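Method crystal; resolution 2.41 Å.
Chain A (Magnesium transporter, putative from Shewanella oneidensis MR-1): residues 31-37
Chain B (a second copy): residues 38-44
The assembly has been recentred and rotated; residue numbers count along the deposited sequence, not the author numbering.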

# COMPACT_ATOMS: atom_id res chain seq x y z
N ASP A 31 10.56 -9.55 -2.13
CA ASP A 31 9.68 -8.88 -1.17
C ASP A 31 9.68 -7.37 -1.29
O ASP A 31 8.63 -6.75 -1.12
CB ASP A 31 10.03 -9.27 0.27
CG ASP A 31 9.81 -10.75 0.53
OD1 ASP A 31 9.08 -11.40 -0.25
OD2 ASP A 31 10.38 -11.29 1.49
N ARG A 32 10.83 -6.75 -1.54
CA ARG A 32 10.84 -5.30 -1.66
C ARG A 32 10.11 -4.91 -2.95
O ARG A 32 9.38 -3.93 -2.99
CB ARG A 32 12.26 -4.72 -1.63
CG ARG A 32 12.90 -4.73 -0.21
CD ARG A 32 14.26 -3.94 -0.13
NE ARG A 32 15.03 -4.15 -1.37
CZ ARG A 32 15.99 -5.07 -1.56
NH1 ARG A 32 16.34 -5.90 -0.57
NH2 ARG A 32 16.60 -5.16 -2.75
N ALA A 33 10.31 -5.71 -4.00
CA ALA A 33 9.61 -5.50 -5.29
C ALA A 33 8.08 -5.58 -5.14
O ALA A 33 7.34 -4.72 -5.66
CB ALA A 33 10.09 -6.51 -6.32
N LEU A 34 7.63 -6.59 -4.40
CA LEU A 34 6.22 -6.81 -4.18
C LEU A 34 5.60 -5.66 -3.37
O LEU A 34 4.51 -5.20 -3.69
CB LEU A 34 5.98 -8.15 -3.47
CG LEU A 34 6.17 -9.41 -4.31
CD1 LEU A 34 5.97 -10.62 -3.40
CD2 LEU A 34 5.24 -9.44 -5.54
N ALA A 35 6.30 -5.22 -2.33
CA ALA A 35 5.86 -4.10 -1.51
C ALA A 35 5.75 -2.81 -2.30
O ALA A 35 4.94 -1.95 -1.98
CB ALA A 35 6.79 -3.91 -0.35
N GLN A 36 6.52 -2.67 -3.36
CA GLN A 36 6.52 -1.41 -4.09
C GLN A 36 5.51 -1.41 -5.22
O GLN A 36 5.21 -0.39 -5.78
CB GLN A 36 7.92 -1.09 -4.62
CG GLN A 36 8.46 0.28 -4.23
CD GLN A 36 10.00 0.28 -4.07
OE1 GLN A 36 10.56 -0.61 -3.42
NE2 GLN A 36 10.67 1.28 -4.68
N MSE A 37 4.99 -2.57 -5.54
CA MSE A 37 4.06 -2.70 -6.66
C MSE A 37 2.63 -2.45 -6.24
O MSE A 37 2.33 -2.34 -5.06
CB MSE A 37 4.14 -4.11 -7.20
CG MSE A 37 5.11 -4.31 -8.30
SE MSE A 37 5.49 -6.26 -8.53
CE MSE A 37 4.03 -7.10 -7.49
N GLY B 38 4.59 6.26 0.59
CA GLY B 38 5.06 5.23 -0.35
C GLY B 38 5.96 4.24 0.35
O GLY B 38 6.54 4.55 1.38
N GLU B 39 6.06 3.04 -0.20
CA GLU B 39 6.95 2.04 0.35
C GLU B 39 8.40 2.55 0.38
O GLU B 39 9.12 2.25 1.33
CB GLU B 39 6.84 0.73 -0.45
CG GLU B 39 7.77 -0.38 0.03
CD GLU B 39 7.51 -0.81 1.48
OE1 GLU B 39 6.38 -0.62 1.98
OE2 GLU B 39 8.44 -1.35 2.11
N ARG B 40 8.81 3.32 -0.63
CA ARG B 40 10.17 3.91 -0.67
C ARG B 40 10.37 4.81 0.53
O ARG B 40 11.43 4.81 1.14
CB ARG B 40 10.42 4.74 -1.96
CG ARG B 40 11.05 4.00 -3.14
CD ARG B 40 12.07 4.87 -3.95
N GLN B 41 9.35 5.59 0.88
CA GLN B 41 9.46 6.48 2.01
C GLN B 41 9.49 5.70 3.33
O GLN B 41 10.25 6.04 4.24
CB GLN B 41 8.32 7.48 1.99
CG GLN B 41 8.30 8.45 0.80
CD GLN B 41 7.11 9.44 0.93
OE1 GLN B 41 5.96 9.10 0.59
NE2 GLN B 41 7.38 10.65 1.47
N ARG B 42 8.69 4.65 3.44
CA ARG B 42 8.78 3.76 4.62
C ARG B 42 10.16 3.16 4.76
O ARG B 42 10.65 2.99 5.87
CB ARG B 42 7.78 2.61 4.56
CG ARG B 42 6.41 2.95 5.05
CD ARG B 42 5.50 1.73 5.08
NE ARG B 42 5.15 1.27 3.73
CZ ARG B 42 4.14 1.74 3.00
NH1 ARG B 42 3.34 2.70 3.45
NH2 ARG B 42 3.94 1.25 1.78
N GLN B 43 10.80 2.84 3.64
CA GLN B 43 12.14 2.23 3.67
C GLN B 43 13.14 3.25 4.24
O GLN B 43 13.99 2.91 5.06
CB GLN B 43 12.57 1.73 2.29
CG GLN B 43 11.86 0.43 1.79
CD GLN B 43 12.12 0.06 0.26
OE1 GLN B 43 12.92 0.69 -0.45
NE2 GLN B 43 11.45 -1.01 -0.20
N ARG B 44 13.00 4.50 3.81
CA ARG B 44 13.85 5.60 4.26
C ARG B 44 13.68 5.80 5.75
O ARG B 44 14.66 5.99 6.48
CB ARG B 44 13.54 6.88 3.46
CG ARG B 44 14.64 7.99 3.54
CD ARG B 44 14.78 8.91 2.24
NE ARG B 44 13.64 8.85 1.31
CZ ARG B 44 12.63 9.73 1.20
NH1 ARG B 44 12.57 10.85 1.94
NH2 ARG B 44 11.64 9.49 0.31

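Two copies of the same protein meet here through the last turns of one helix and the first turns of another. The helix axes run at 128° to each other, closer to antiparallel than parallel, and approach no nearer than 10.4 Å. At that spacing the backbones are mostly held apart and side chains must bridge the gap. The tightest backbone register pairs Gln A36 with Glu B39, their CA atoms 5.6 Å apart, so the contact concentrates near the C-terminal part of one helix and the N-terminal part of the other. It is a small contact, burying 265 Å² in all.

At the close point Ala A35 points its CB toward chain B, and Glu B39 lies against that methyl: Ala A35 CB sits 3.7 Å from Glu B39 CD, and Ala A35 O is 3.6 Å from Glu B39 CB. These are packing contacts, with the aliphatic start of the glutamate and its carboxylate carbon serving as the surface.

Glu B39 also points toward the other chain, but its carboxylate finds its charged partner within its own helix, through OE1. With chi1 in t and chi2 in p, the side chain bends so that Glu B39 OE1 lies 2.9 Å from Arg B42 NE in a salt bridge, and 3.1 Å from Arg B42 NH2 in a second hydrogen bond from the same guanidinium. The spacing of three residues brings the two side chains to neighbouring positions on the helix, and the m, t, m course of Arg B42 carries its guanidinium back to the acid. Arg B42 itself makes no contact with the chain A stretch within the contact cutoff, and its NH1 is hydrogen-bonded elsewhere in the structure. The lesson is economical: a carboxylate can be placed at an interface without a charged partner across it if its own helix supplies one.

Gln A36 covers the most ground. Its CB leaves sideways, yet the end of the side chain comes nearer to chain B, with chi1 at -126° and chi2 at 149°, both between wells. This course lays Gln A36 CG 4.1 Å from Glu B39 CB and extends the amide between two residues one turn apart. Gln A36 OE1 accepts a weak hydrogen bond from Gln B43 NE2, at 3.4 Å and an angle of 134°, while Gln A36 NE2 lies 3.1 Å from Arg B40 CG, a tight contact with a carbon that cannot accept a hydrogen bond. The Arg B40 side chain is modelled only as far as CD, so its charged end cannot be placed.

Gln B43 reaches across in a regular m, t conformation, and its NE2 also rests 4.0 Å from Arg A32 CG, using the arginine's aliphatic portion as a wall.

Gly B38 occupies the N-cap position, right before the helix, and its N donates to Gln B41 OE1 at 3.2 Å with a nearly straight 174° angle. That bond occupies a free backbone donor and engages Gln B41, which lies out of reach of the chain A stretch.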